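Local coordinates for O-methyltransferase (Coxiella burnetii, PDB 3TR6), which probably transfers a methyl group from S-adenosylmethionine to a hydroxyl oxygen of its substrate, and binds S-adenosyl-L-homocysteine and a nickel ion, at residues Gln54-Leu59 / Asp216-Ala221; Lys61-Lys66 / Gly167-Val172; Ile80-Ala85 / Tyr141-Ile146; Glu131-Gly136 / Ser160-Arg165. All coordinates share one frame; numbering follows the deposited sequence.

Interactions 1, 2 and 3 lie in the core between one face of the central sheet and the helices over it, while interaction 4 is partly buried, farther from the centre of the chain. Helix 50-63 serves both interaction 1 and interaction 2, first against strand 218-223 and then, at its C-terminal end, against the adjacent strand 168-173; both also touch the second subunit. Interaction 3 brings helix 77-83 onto the next strand, 141-146, beside the S-adenosyl-L-homocysteine pocket. Leucine methyls carry interaction 1, whereas a single selenomethionine does most of the work in each of interactions 2 and 3. In interaction 4 two helix ends meet through leucine, isoleucine and the aliphatic part of a lysine.

Interaction 1 of 4, residues Gln54-Leu59 / Asp216-Ala221; sequences QLLALL and DGLTLA
L55, L56 and L59 of helix 50-63 meet L218 and L220 of strand 218-223 in the helix-on-sheet core of a Rossmann-like methyltransferase. The contact is wholly apolar, with no hydrogen bond across it. L55 and L218 reach toward each other tip to tip, their CD2 methyls 3.5 Å apart. In L218 CG lies anti to the backbone N (chi1 -175°), which directs the end of the side chain toward L55 and L56. The CD2 of L56 comes to the same methyl from an oblique direction, at 4.2 Å from L218 CD2. One turn further along the helix, L59 and L220 form a second end-on pair, in which L59 CD1 sits over the fork of L220, 4.1 Å from L220 CD2 and equally far from L220 CD1.

The helix and strand segments run nearly parallel, at 16° with their axes 11.7 Å apart at closest approach, so that L55 and L59 succeed one another in the same direction as L218 and L220. Strand 218-223 is the antiparallel member of the seven-stranded sheet, inserted between 168-173 and 207-212 as in class I S-adenosylmethionine-dependent methyltransferases. A171 of the neighbouring strand touches both L56 and L220. Y145, a residue of the S-adenosyl-L-homocysteine pocket, packs on L56 and L218. The second subunit packs on the same residues, its I212 on L55 and its L58 on L220.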
loop_
_atom_site.group_PDB
_atom_site.type_symbol
_atom_site.label_atom_id
_atom_site.label_comp_id
_atom_site.label_asym_id
_atom_site.label_seq_id
_atom_site.Cartn_x
_atom_site.Cartn_y
_atom_site.Cartn_z
ATOM N N GLN A 54 4.707 7.508 -5.837
ATOM C CA GLN A 54 5.540 7.372 -4.651
ATOM C C GLN A 54 5.290 6.041 -3.954
ATOM O O GLN A 54 6.216 5.427 -3.422
ATOM C CB GLN A 54 5.297 8.532 -3.688
ATOM C CG GLN A 54 6.072 8.426 -2.394
ATOM C CD GLN A 54 6.059 9.717 -1.610
ATOM O OE1 GLN A 54 6.109 10.804 -2.185
ATOM N NE2 GLN A 54 5.988 9.608 -0.286
ATOM N N LEU A 55 4.033 5.603 -3.963
ATOM C CA LEU A 55 3.661 4.310 -3.408
ATOM C C LEU A 55 4.285 3.184 -4.223
ATOM O O LEU A 55 4.731 2.183 -3.666
ATOM C CB LEU A 55 2.137 4.160 -3.389
ATOM C CG LEU A 55 1.559 2.750 -3.209
ATOM C CD1 LEU A 55 1.983 2.138 -1.876
ATOM C CD2 LEU A 55 0.042 2.778 -3.330
ATOM N N LEU A 56 4.307 3.355 -5.542
ATOM C CA LEU A 56 4.941 2.392 -6.433
ATOM C C LEU A 56 6.425 2.261 -6.116
ATOM O O LEU A 56 6.966 1.158 -6.065
ATOM C CB LEU A 56 4.765 2.807 -7.893
ATOM C CG LEU A 56 3.370 2.733 -8.507
ATOM C CD1 LEU A 56 3.421 3.204 -9.950
ATOM C CD2 LEU A 56 2.813 1.321 -8.421
ATOM N N ALA A 57 7.078 3.400 -5.912
ATOM C CA ALA A 57 8.495 3.419 -5.576
ATOM C C ALA A 57 8.746 2.661 -4.277
ATOM O O ALA A 57 9.729 1.929 -4.156
ATOM C CB ALA A 57 9.000 4.853 -5.467
ATOM N N LEU A 58 7.852 2.835 -3.308
ATOM C CA LEU A 58 7.984 2.150 -2.029
ATOM C C LEU A 58 7.840 0.639 -2.197
ATOM O O LEU A 58 8.518 -0.131 -1.521
ATOM C CB LEU A 58 6.962 2.676 -1.016
ATOM C CG LEU A 58 7.144 2.210 0.437
ATOM C CD1 LEU A 58 8.412 2.791 1.054
ATOM C CD2 LEU A 58 5.937 2.573 1.280
ATOM N N LEU A 59 6.966 0.222 -3.107
ATOM C CA LEU A 59 6.754 -1.198 -3.370
ATOM C C LEU A 59 7.974 -1.855 -4.008
ATOM O O LEU A 59 8.321 -2.989 -3.677
ATOM C CB LEU A 59 5.525 -1.401 -4.256
ATOM C CG LEU A 59 4.186 -1.051 -3.612
ATOM C CD1 LEU A 59 3.053 -1.233 -4.607
ATOM C CD2 LEU A 59 3.961 -1.893 -2.375
ATOM N N ASP A 216 -6.056 7.590 -8.992
ATOM C CA ASP A 216 -7.396 7.229 -9.450
ATOM C C ASP A 216 -7.767 5.804 -9.029
ATOM O O ASP A 216 -8.547 5.120 -9.699
ATOM C CB ASP A 216 -7.516 7.386 -10.967
ATOM C CG ASP A 216 -8.952 7.295 -11.449
ATOM O OD1 ASP A 216 -9.844 7.841 -10.767
ATOM O OD2 ASP A 216 -9.189 6.672 -12.506
ATOM N N GLY A 217 -7.213 5.363 -7.907
ATOM C CA GLY A 217 -7.436 4.010 -7.442
ATOM C C GLY A 217 -6.337 3.101 -7.949
ATOM O O GLY A 217 -6.031 3.077 -9.143
ATOM N N LEU A 218 -5.731 2.358 -7.034
ATOM C CA LEU A 218 -4.651 1.460 -7.391
ATOM C C LEU A 218 -4.914 0.057 -6.853
ATOM O O LEU A 218 -4.827 -0.183 -5.649
ATOM C CB LEU A 218 -3.318 1.996 -6.867
ATOM C CG LEU A 218 -2.100 1.181 -7.310
ATOM C CD1 LEU A 218 -1.862 1.323 -8.813
ATOM C CD2 LEU A 218 -0.877 1.601 -6.523
ATOM N N THR A 219 -5.254 -0.865 -7.748
ATOM C CA THR A 219 -5.435 -2.257 -7.358
ATOM C C THR A 219 -4.094 -2.972 -7.338
ATOM O O THR A 219 -3.315 -2.875 -8.285
ATOM C CB THR A 219 -6.392 -3.003 -8.306
ATOM O OG1 THR A 219 -7.697 -2.436 -8.196
ATOM C CG2 THR A 219 -6.469 -4.481 -7.946
ATOM N N LEU A 220 -3.820 -3.672 -6.244
ATOM C CA LEU A 220 -2.624 -4.494 -6.150
ATOM C C LEU A 220 -3.031 -5.959 -6.098
ATOM O O LEU A 220 -3.888 -6.341 -5.309
ATOM C CB LEU A 220 -1.812 -4.131 -4.912
ATOM C CG LEU A 220 -1.475 -2.651 -4.766
ATOM C CD1 LEU A 220 -0.725 -2.391 -3.467
ATOM C CD2 LEU A 220 -0.676 -2.157 -5.963
ATOM N N ALA A 221 -2.419 -6.771 -6.954
ATOM C CA ALA A 221 -2.705 -8.199 -6.996
ATOM C C ALA A 221 -1.412 -9.007 -6.928
ATOM O O ALA A 221 -0.612 -8.999 -7.864
ATOM C CB ALA A 221 -3.491 -8.546 -8.248
#

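Interaction 2 of 4, residues Lys61-Lys66 / Gly167-Val172; sequences KLMQAK and GGLIAV
M63, a selenomethionine at the end of helix 50-63, reaches across to G167, G168 and, in strand 168-173, L169. Its selenium lies against the base of the leucine side chain, with M63 SE 3.8 Å from L169 CB and 4.0 Å from L169 CD2. The chain then bends at its last torsion (chi3 71°), turning the methyl toward the strand backbone: M63 CE rests 3.4 Å from G167 O and 4.1 Å from G168 CA. The side chains of M63 and L169 cross at about a right angle, and no hydrogen bond joins the segments.

Just beyond M63 the helix ends in a Schellman motif. Q64 is its C-prime residue, with positive phi; A65 N bonds back to V60 O, and Q64 N makes a weak bond to K61 O. This closing turn leads the chain on toward strand 67-71, one of the parallel strands of the Rossmann-like sheet. On the other side of the contact, L169 is held in that sheet by backbone hydrogen bonds to D142 and I144, while G167 and G168 pair with K223. R165 also touches M63. L62 of the second subunit packs on both M63 and L169, placing this contact at the dimer interface.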
loop_
_atom_site.group_PDB
_atom_site.type_symbol
_atom_site.label_atom_id
_atom_site.label_comp_id
_atom_site.label_asym_id
_atom_site.label_seq_id
_atom_site.Cartn_x
_atom_site.Cartn_y
_atom_site.Cartn_z
ATOM N N LYS A 61 10.997 -0.982 -3.497
ATOM C CA LYS A 61 11.974 -1.123 -2.426
ATOM C C LYS A 61 11.638 -2.268 -1.468
ATOM O O LYS A 61 12.525 -3.018 -1.056
ATOM C CB LYS A 61 12.133 0.196 -1.665
ATOM C CG LYS A 61 12.849 1.281 -2.462
ATOM C CD LYS A 61 12.919 2.586 -1.688
ATOM C CE LYS A 61 14.203 3.349 -1.996
ATOM N NZ LYS A 61 13.978 4.502 -2.911
ATOM N N LEU A 62 10.363 -2.409 -1.120
ATOM C CA LEU A 62 9.945 -3.459 -0.195
ATOM C C LEU A 62 10.172 -4.849 -0.777
ATOM O O LEU A 62 10.608 -5.766 -0.080
ATOM C CB LEU A 62 8.478 -3.285 0.198
ATOM C CG LEU A 62 8.180 -2.236 1.268
ATOM C CD1 LEU A 62 6.686 -1.993 1.367
ATOM C CD2 LEU A 62 8.750 -2.660 2.610
HETATM N N MSE A 63 9.875 -5.002 -2.062
HETATM C CA MSE A 63 10.044 -6.286 -2.723
HETATM C C MSE A 63 11.474 -6.468 -3.184
HETATM O O MSE A 63 11.881 -7.575 -3.531
HETATM C CB MSE A 63 9.115 -6.395 -3.926
HETATM C CG MSE A 63 7.669 -6.161 -3.591
HETATM SE SE MSE A 63 6.564 -6.282 -5.174
HETATM C CE MSE A 63 6.675 -8.203 -5.499
ATOM N N GLN A 64 12.235 -5.379 -3.176
ATOM C CA GLN A 64 13.548 -5.379 -3.795
ATOM C C GLN A 64 13.390 -5.904 -5.216
ATOM O O GLN A 64 14.053 -6.860 -5.621
ATOM C CB GLN A 64 14.518 -6.253 -3.003
ATOM C CG GLN A 64 15.833 -5.576 -2.708
ATOM C CD GLN A 64 15.669 -4.390 -1.790
ATOM O OE1 GLN A 64 15.350 -4.547 -0.612
ATOM N NE2 GLN A 64 15.873 -3.194 -2.324
ATOM N N ALA A 65 12.483 -5.281 -5.959
ATOM C CA ALA A 65 12.164 -5.712 -7.311
ATOM C C ALA A 65 13.342 -5.472 -8.246
ATOM O O ALA A 65 13.861 -4.360 -8.331
ATOM C CB ALA A 65 10.925 -4.991 -7.810
ATOM N N LYS A 66 13.763 -6.521 -8.945
ATOM C CA LYS A 66 14.913 -6.432 -9.840
ATOM C C LYS A 66 14.489 -6.444 -11.305
ATOM O O LYS A 66 15.286 -6.148 -12.194
ATOM C CB LYS A 66 15.904 -7.564 -9.555
ATOM C CG LYS A 66 16.448 -7.553 -8.133
ATOM C CD LYS A 66 17.337 -8.755 -7.864
ATOM C CE LYS A 66 17.732 -8.846 -6.396
ATOM N NZ LYS A 66 18.519 -7.662 -5.950
ATOM N N GLY A 167 4.594 -14.721 -6.098
ATOM C CA GLY A 167 4.685 -13.607 -5.173
ATOM C C GLY A 167 4.929 -12.280 -5.871
ATOM O O GLY A 167 5.148 -11.263 -5.218
ATOM N N GLY A 168 4.898 -12.290 -7.201
ATOM C CA GLY A 168 5.028 -11.072 -7.979
ATOM C C GLY A 168 3.811 -10.182 -7.806
ATOM O O GLY A 168 2.775 -10.628 -7.307
ATOM N N LEU A 169 3.926 -8.925 -8.225
ATOM C CA LEU A 169 2.861 -7.955 -7.986
ATOM C C LEU A 169 2.373 -7.223 -9.239
ATOM O O LEU A 169 3.167 -6.663 -9.994
ATOM C CB LEU A 169 3.303 -6.933 -6.937
ATOM C CG LEU A 169 2.232 -5.936 -6.503
ATOM C CD1 LEU A 169 1.127 -6.650 -5.729
ATOM C CD2 LEU A 169 2.832 -4.806 -5.675
ATOM N N ILE A 170 1.059 -7.233 -9.443
ATOM C CA ILE A 170 0.429 -6.402 -10.465
ATOM C C ILE A 170 -0.166 -5.151 -9.826
ATOM O O ILE A 170 -0.905 -5.239 -8.850
ATOM C CB ILE A 170 -0.716 -7.135 -11.185
ATOM C CG1 ILE A 170 -0.190 -8.341 -11.959
ATOM C CG2 ILE A 170 -1.437 -6.188 -12.128
ATOM C CD1 ILE A 170 -1.277 -9.209 -12.526
ATOM N N ALA A 171 0.160 -3.989 -10.381
ATOM C CA ALA A 171 -0.465 -2.739 -9.966
ATOM C C ALA A 171 -1.274 -2.165 -11.126
ATOM O O ALA A 171 -0.752 -1.986 -12.223
ATOM C CB ALA A 171 0.580 -1.750 -9.496
ATOM N N VAL A 172 -2.553 -1.891 -10.886
ATOM C CA VAL A 172 -3.428 -1.364 -11.928
ATOM C C VAL A 172 -3.984 -0.002 -11.534
ATOM O O VAL A 172 -4.593 0.143 -10.476
ATOM C CB VAL A 172 -4.596 -2.326 -12.223
ATOM C CG1 VAL A 172 -5.467 -1.786 -13.353
ATOM C CG2 VAL A 172 -4.067 -3.712 -12.567
#

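Interaction 3 of 4, residues Ile80-Ala85 / Tyr141-Ile146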
loop_
_atom_site.group_PDB
_atom_site.type_symbol
_atom_site.label_atom_id
_atom_site.label_comp_id
_atom_site.label_asym_id
_atom_site.label_seq_id
_atom_site.Cartn_x
_atom_site.Cartn_y
_atom_site.Cartn_z
ATOM N N ILE A 80 10.185 6.455 -14.282
ATOM C CA ILE A 80 11.282 7.083 -13.558
ATOM C C ILE A 80 11.099 6.968 -12.046
ATOM O O ILE A 80 12.064 6.769 -11.308
ATOM C CB ILE A 80 11.424 8.563 -13.945
ATOM C CG1 ILE A 80 11.830 8.682 -15.419
ATOM C CG2 ILE A 80 12.430 9.255 -13.046
ATOM C CD1 ILE A 80 11.788 10.095 -15.958
ATOM N N ALA A 81 9.857 7.095 -11.590
ATOM C CA ALA A 81 9.554 6.972 -10.169
ATOM C C ALA A 81 10.020 5.618 -9.651
ATOM O O ALA A 81 10.706 5.532 -8.629
ATOM C CB ALA A 81 8.067 7.151 -9.925
HETATM N N MSE A 82 9.646 4.565 -10.368
HETATM C CA MSE A 82 10.053 3.213 -10.012
HETATM C C MSE A 82 11.524 2.972 -10.323
HETATM O O MSE A 82 12.223 2.305 -9.560
HETATM C CB MSE A 82 9.182 2.178 -10.725
HETATM C CG MSE A 82 7.779 2.069 -10.162
HETATM SE SE MSE A 82 6.693 0.745 -11.076
HETATM C CE MSE A 82 6.426 1.661 -12.777
ATOM N N GLY A 83 11.988 3.515 -11.447
ATOM C CA GLY A 83 13.383 3.398 -11.830
ATOM C C GLY A 83 14.330 3.869 -10.739
ATOM O O GLY A 83 15.345 3.233 -10.474
ATOM N N LEU A 84 13.993 4.985 -10.099
ATOM C CA LEU A 84 14.831 5.549 -9.047
ATOM C C LEU A 84 14.887 4.672 -7.796
ATOM O O LEU A 84 15.812 4.784 -6.989
ATOM C CB LEU A 84 14.347 6.952 -8.676
ATOM C CG LEU A 84 14.523 8.033 -9.741
ATOM C CD1 LEU A 84 13.655 9.240 -9.429
ATOM C CD2 LEU A 84 15.990 8.431 -9.872
ATOM N N ALA A 85 13.894 3.806 -7.635
ATOM C CA ALA A 85 13.818 2.953 -6.453
ATOM C C ALA A 85 14.478 1.598 -6.686
ATOM O O ALA A 85 14.730 0.850 -5.739
ATOM C CB ALA A 85 12.368 2.776 -6.019
ATOM N N TYR A 141 9.310 -11.769 -13.829
ATOM C CA TYR A 141 9.128 -10.403 -13.355
ATOM C C TYR A 141 8.575 -10.297 -11.937
ATOM O O TYR A 141 7.825 -11.162 -11.479
ATOM C CB TYR A 141 8.293 -9.605 -14.359
ATOM C CG TYR A 141 9.028 -9.426 -15.657
ATOM C CD1 TYR A 141 9.838 -8.319 -15.862
ATOM C CD2 TYR A 141 8.959 -10.389 -16.660
ATOM C CE1 TYR A 141 10.537 -8.158 -17.032
ATOM C CE2 TYR A 141 9.658 -10.232 -17.842
ATOM C CZ TYR A 141 10.445 -9.113 -18.019
ATOM O OH TYR A 141 11.150 -8.934 -19.187
ATOM N N ASP A 142 8.966 -9.219 -11.259
ATOM C CA ASP A 142 8.616 -8.983 -9.865
ATOM C C ASP A 142 7.408 -8.067 -9.730
ATOM O O ASP A 142 6.531 -8.297 -8.899
ATOM C CB ASP A 142 9.810 -8.372 -9.138
ATOM C CG ASP A 142 11.022 -9.277 -9.161
ATOM O OD1 ASP A 142 10.864 -10.492 -8.901
ATOM O OD2 ASP A 142 12.128 -8.776 -9.453
ATOM N N LEU A 143 7.368 -7.032 -10.561
ATOM C CA LEU A 143 6.349 -6.000 -10.456
ATOM C C LEU A 143 5.948 -5.487 -11.828
ATOM O O LEU A 143 6.797 -5.082 -12.620
ATOM C CB LEU A 143 6.868 -4.844 -9.596
ATOM C CG LEU A 143 6.006 -3.580 -9.509
ATOM C CD1 LEU A 143 4.614 -3.911 -9.016
ATOM C CD2 LEU A 143 6.658 -2.542 -8.609
ATOM N N ILE A 144 4.650 -5.504 -12.106
ATOM C CA ILE A 144 4.135 -4.952 -13.353
ATOM C C ILE A 144 3.070 -3.874 -13.102
ATOM O O ILE A 144 2.076 -4.114 -12.413
ATOM C CB ILE A 144 3.574 -6.055 -14.275
ATOM C CG1 ILE A 144 4.659 -7.084 -14.594
ATOM C CG2 ILE A 144 3.039 -5.458 -15.563
ATOM C CD1 ILE A 144 4.188 -8.238 -15.472
ATOM N N TYR A 145 3.292 -2.690 -13.665
ATOM C CA TYR A 145 2.373 -1.565 -13.520
ATOM C C TYR A 145 1.609 -1.334 -14.816
ATOM O O TYR A 145 2.195 -0.970 -15.838
ATOM C CB TYR A 145 3.145 -0.306 -13.118
ATOM C CG TYR A 145 2.307 0.952 -12.991
ATOM C CD1 TYR A 145 1.174 0.985 -12.191
ATOM C CD2 TYR A 145 2.676 2.119 -13.650
ATOM C CE1 TYR A 145 0.417 2.144 -12.066
ATOM C CE2 TYR A 145 1.935 3.278 -13.532
ATOM C CZ TYR A 145 0.805 3.290 -12.742
ATOM O OH TYR A 145 0.071 4.454 -12.632
ATOM N N ILE A 146 0.299 -1.555 -14.766
ATOM C CA ILE A 146 -0.551 -1.457 -15.946
ATOM C C ILE A 146 -1.269 -0.115 -16.000
ATOM O O ILE A 146 -2.161 0.150 -15.195
ATOM C CB ILE A 146 -1.605 -2.573 -15.965
ATOM C CG1 ILE A 146 -0.930 -3.948 -15.905
ATOM C CG2 ILE A 146 -2.500 -2.431 -17.189
ATOM C CD1 ILE A 146 -1.895 -5.095 -15.733
#
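Between residues 80-85 and 141-146 the backbones come nearest at M82 and Y145, whose CA atoms are 9.7 Å apart. Of residues 80-85, the selenomethionine M82 alone touches 141-146. Its selenium passes obliquely by L143, M82 SE lying 4.1 Å from L143 CD2. A bend at the last torsion (chi3 -71°) then swings the methyl along the strand to Y145, where M82 CE is 3.8 Å from Y145 CB and 3.9 Å from Y145 CD2. The M82 and Y145 side chains cross at about a right angle, the methyl lying against CB and the adjoining ring atoms of the tyrosine. L143 and Y145, two residues apart, thus present their side chains to the same helix. L56 of helix 50-63 packs on both M82 and Y145.

Beyond this apolar root the tyrosine hydroxyl enters polar surroundings: Y145 OH is hydrogen-bonded to Q52 OE1 and T48 OG1, and more weakly to D173 OD2, a residue of the nickel site. T48 binds S-adenosyl-L-homocysteine, and Y145 itself touches that ligand. The arrangement belongs to the cofactor pocket of a Rossmann-like methyltransferase, with a helix laid over the central parallel strands beside the ligand.

Interaction 4 of 4, residues Glu131-Gly136 / Ser160-Arg165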
loop_
_atom_site.group_PDB
_atom_site.type_symbol
_atom_site.label_atom_id
_atom_site.label_comp_id
_atom_site.label_asym_id
_atom_site.label_seq_id
_atom_site.Cartn_x
_atom_site.Cartn_y
_atom_site.Cartn_z
ATOM N N GLU A 131 5.976 -11.152 -26.988
ATOM C CA GLU A 131 7.372 -11.444 -27.277
ATOM C C GLU A 131 8.062 -11.948 -26.025
ATOM O O GLU A 131 8.726 -12.981 -26.057
ATOM C CB GLU A 131 8.093 -10.211 -27.811
ATOM C CG GLU A 131 7.625 -9.789 -29.195
ATOM C CD GLU A 131 8.144 -8.412 -29.601
ATOM O OE1 GLU A 131 8.962 -7.842 -28.843
ATOM O OE2 GLU A 131 7.728 -7.901 -30.668
ATOM N N LEU A 132 7.889 -11.225 -24.921
ATOM C CA LEU A 132 8.495 -11.610 -23.651
ATOM C C LEU A 132 8.159 -13.050 -23.264
ATOM O O LEU A 132 9.038 -13.807 -22.853
ATOM C CB LEU A 132 8.079 -10.649 -22.536
ATOM C CG LEU A 132 8.719 -9.258 -22.559
ATOM C CD1 LEU A 132 8.206 -8.411 -21.403
ATOM C CD2 LEU A 132 10.232 -9.368 -22.515
ATOM N N ILE A 133 6.888 -13.422 -23.391
ATOM C CA ILE A 133 6.459 -14.786 -23.091
ATOM C C ILE A 133 7.004 -15.782 -24.114
ATOM O O ILE A 133 7.665 -16.761 -23.757
ATOM C CB ILE A 133 4.928 -14.909 -23.080
ATOM C CG1 ILE A 133 4.319 -13.968 -22.043
ATOM C CG2 ILE A 133 4.517 -16.347 -22.809
ATOM C CD1 ILE A 133 2.809 -14.046 -21.966
ATOM N N HIS A 134 6.710 -15.529 -25.385
ATOM C CA HIS A 134 7.141 -16.405 -26.468
ATOM C C HIS A 134 8.680 -16.447 -26.565
ATOM O O HIS A 134 9.242 -17.102 -27.443
ATOM C CB HIS A 134 6.483 -15.992 -27.804
ATOM C CG HIS A 134 5.013 -16.313 -27.900
ATOM N ND1 HIS A 134 4.180 -15.710 -28.817
ATOM C CD2 HIS A 134 4.238 -17.182 -27.203
ATOM C CE1 HIS A 134 2.951 -16.189 -28.678
ATOM N NE2 HIS A 134 2.959 -17.081 -27.709
ATOM N N ALA A 135 9.356 -15.760 -25.645
ATOM C CA ALA A 135 10.816 -15.785 -25.590
ATOM C C ALA A 135 11.322 -16.282 -24.236
ATOM O O ALA A 135 12.463 -16.019 -23.857
ATOM C CB ALA A 135 11.389 -14.407 -25.892
ATOM N N GLY A 136 10.463 -16.993 -23.510
ATOM C CA GLY A 136 10.834 -17.612 -22.248
ATOM C C GLY A 136 11.126 -16.661 -21.099
ATOM O O GLY A 136 12.192 -16.731 -20.488
ATOM N N SER A 160 0.238 -10.323 -17.614
ATOM C CA SER A 160 1.106 -9.967 -16.499
ATOM C C SER A 160 1.182 -11.079 -15.457
ATOM O O SER A 160 2.192 -11.228 -14.776
ATOM C CB SER A 160 0.652 -8.656 -15.853
ATOM O OG SER A 160 0.912 -7.555 -16.705
ATOM N N LEU A 161 0.111 -11.856 -15.331
ATOM C CA LEU A 161 0.126 -13.005 -14.434
ATOM C C LEU A 161 1.138 -14.044 -14.900
ATOM O O LEU A 161 1.909 -14.574 -14.104
ATOM C CB LEU A 161 -1.260 -13.637 -14.326
ATOM C CG LEU A 161 -2.137 -13.148 -13.176
ATOM C CD1 LEU A 161 -3.452 -13.908 -13.156
ATOM C CD2 LEU A 161 -1.404 -13.315 -11.859
ATOM N N LYS A 162 1.132 -14.328 -16.196
ATOM C CA LYS A 162 2.045 -15.310 -16.766
ATOM C C LYS A 162 3.496 -14.890 -16.549
ATOM O O LYS A 162 4.359 -15.725 -16.282
ATOM C CB LYS A 162 1.776 -15.487 -18.265
ATOM C CG LYS A 162 0.389 -16.012 -18.619
ATOM C CD LYS A 162 0.207 -16.061 -20.133
ATOM C CE LYS A 162 -1.083 -16.761 -20.534
ATOM N NZ LYS A 162 -2.303 -15.983 -20.176
ATOM N N LEU A 163 3.753 -13.589 -16.659
ATOM C CA LEU A 163 5.109 -13.053 -16.595
ATOM C C LEU A 163 5.624 -12.852 -15.170
ATOM O O LEU A 163 6.822 -12.654 -14.955
ATOM C CB LEU A 163 5.189 -11.733 -17.364
ATOM C CG LEU A 163 5.160 -11.827 -18.889
ATOM C CD1 LEU A 163 4.629 -10.544 -19.505
ATOM C CD2 LEU A 163 6.542 -12.161 -19.437
ATOM N N LEU A 164 4.718 -12.894 -14.199
ATOM C CA LEU A 164 5.094 -12.649 -12.812
ATOM C C LEU A 164 5.641 -13.894 -12.141
ATOM O O LEU A 164 5.126 -14.997 -12.338
ATOM C CB LEU A 164 3.904 -12.122 -12.003
ATOM C CG LEU A 164 3.548 -10.639 -12.130
ATOM C CD1 LEU A 164 2.415 -10.308 -11.181
ATOM C CD2 LEU A 164 4.758 -9.756 -11.858
ATOM N N ARG A 165 6.689 -13.709 -11.344
ATOM C CA ARG A 165 7.168 -14.776 -10.480
ATOM C C ARG A 165 6.108 -15.078 -9.431
ATOM O O ARG A 165 5.119 -14.357 -9.302
ATOM C CB ARG A 165 8.468 -14.381 -9.779
ATOM C CG ARG A 165 8.303 -13.326 -8.691
ATOM C CD ARG A 165 9.528 -13.290 -7.792
ATOM N NE ARG A 165 9.605 -12.105 -6.938
ATOM C CZ ARG A 165 8.996 -11.977 -5.763
ATOM N NH1 ARG A 165 8.230 -12.952 -5.294
ATOM N NH2 ARG A 165 9.146 -10.865 -5.061
#
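L132 and I133, at the end of helix 125-133, pack against K162 and L163, at the end of helix 153-163, and the contact is made by carbon atoms throughout. Among the purely apolar groups, L163 is shared by both neighbours. Its CD2 methyl takes L132 CB at 3.8 Å, and I133 CG1 lies 3.9 Å from both L163 CD2 and L163 CG. The isoleucine and leucine side chains cross at a slant. In I133 the CG1 branch is anti to the carbonyl carbon (chi1 -59°), and this leads the longer arm toward helix 153-163.

The second kind of contact uses the aliphatic part of a charged residue. I133 CD1 rests along the K162 chain, 3.8 Å from K162 CD and 4.1 Å from K162 CB. The lysine continues outward, and its amino group makes a long, weak ion pair with E159.

No hydrogen bond spans the two segments, but backbone bonds turn each chain at its helix end: G136 N to I133 O on one side, L164 N to L161 O on the other.

L132 also lies on Y141 of strand 141-146, and Y141 makes backbone hydrogen bonds to L163 and R165. R165 NE forms a salt bridge with D142 OD1. The two helices that flank strand 141-146 in the chain, the one preceding it and the one following, meet by their C-terminal ends beside Y141.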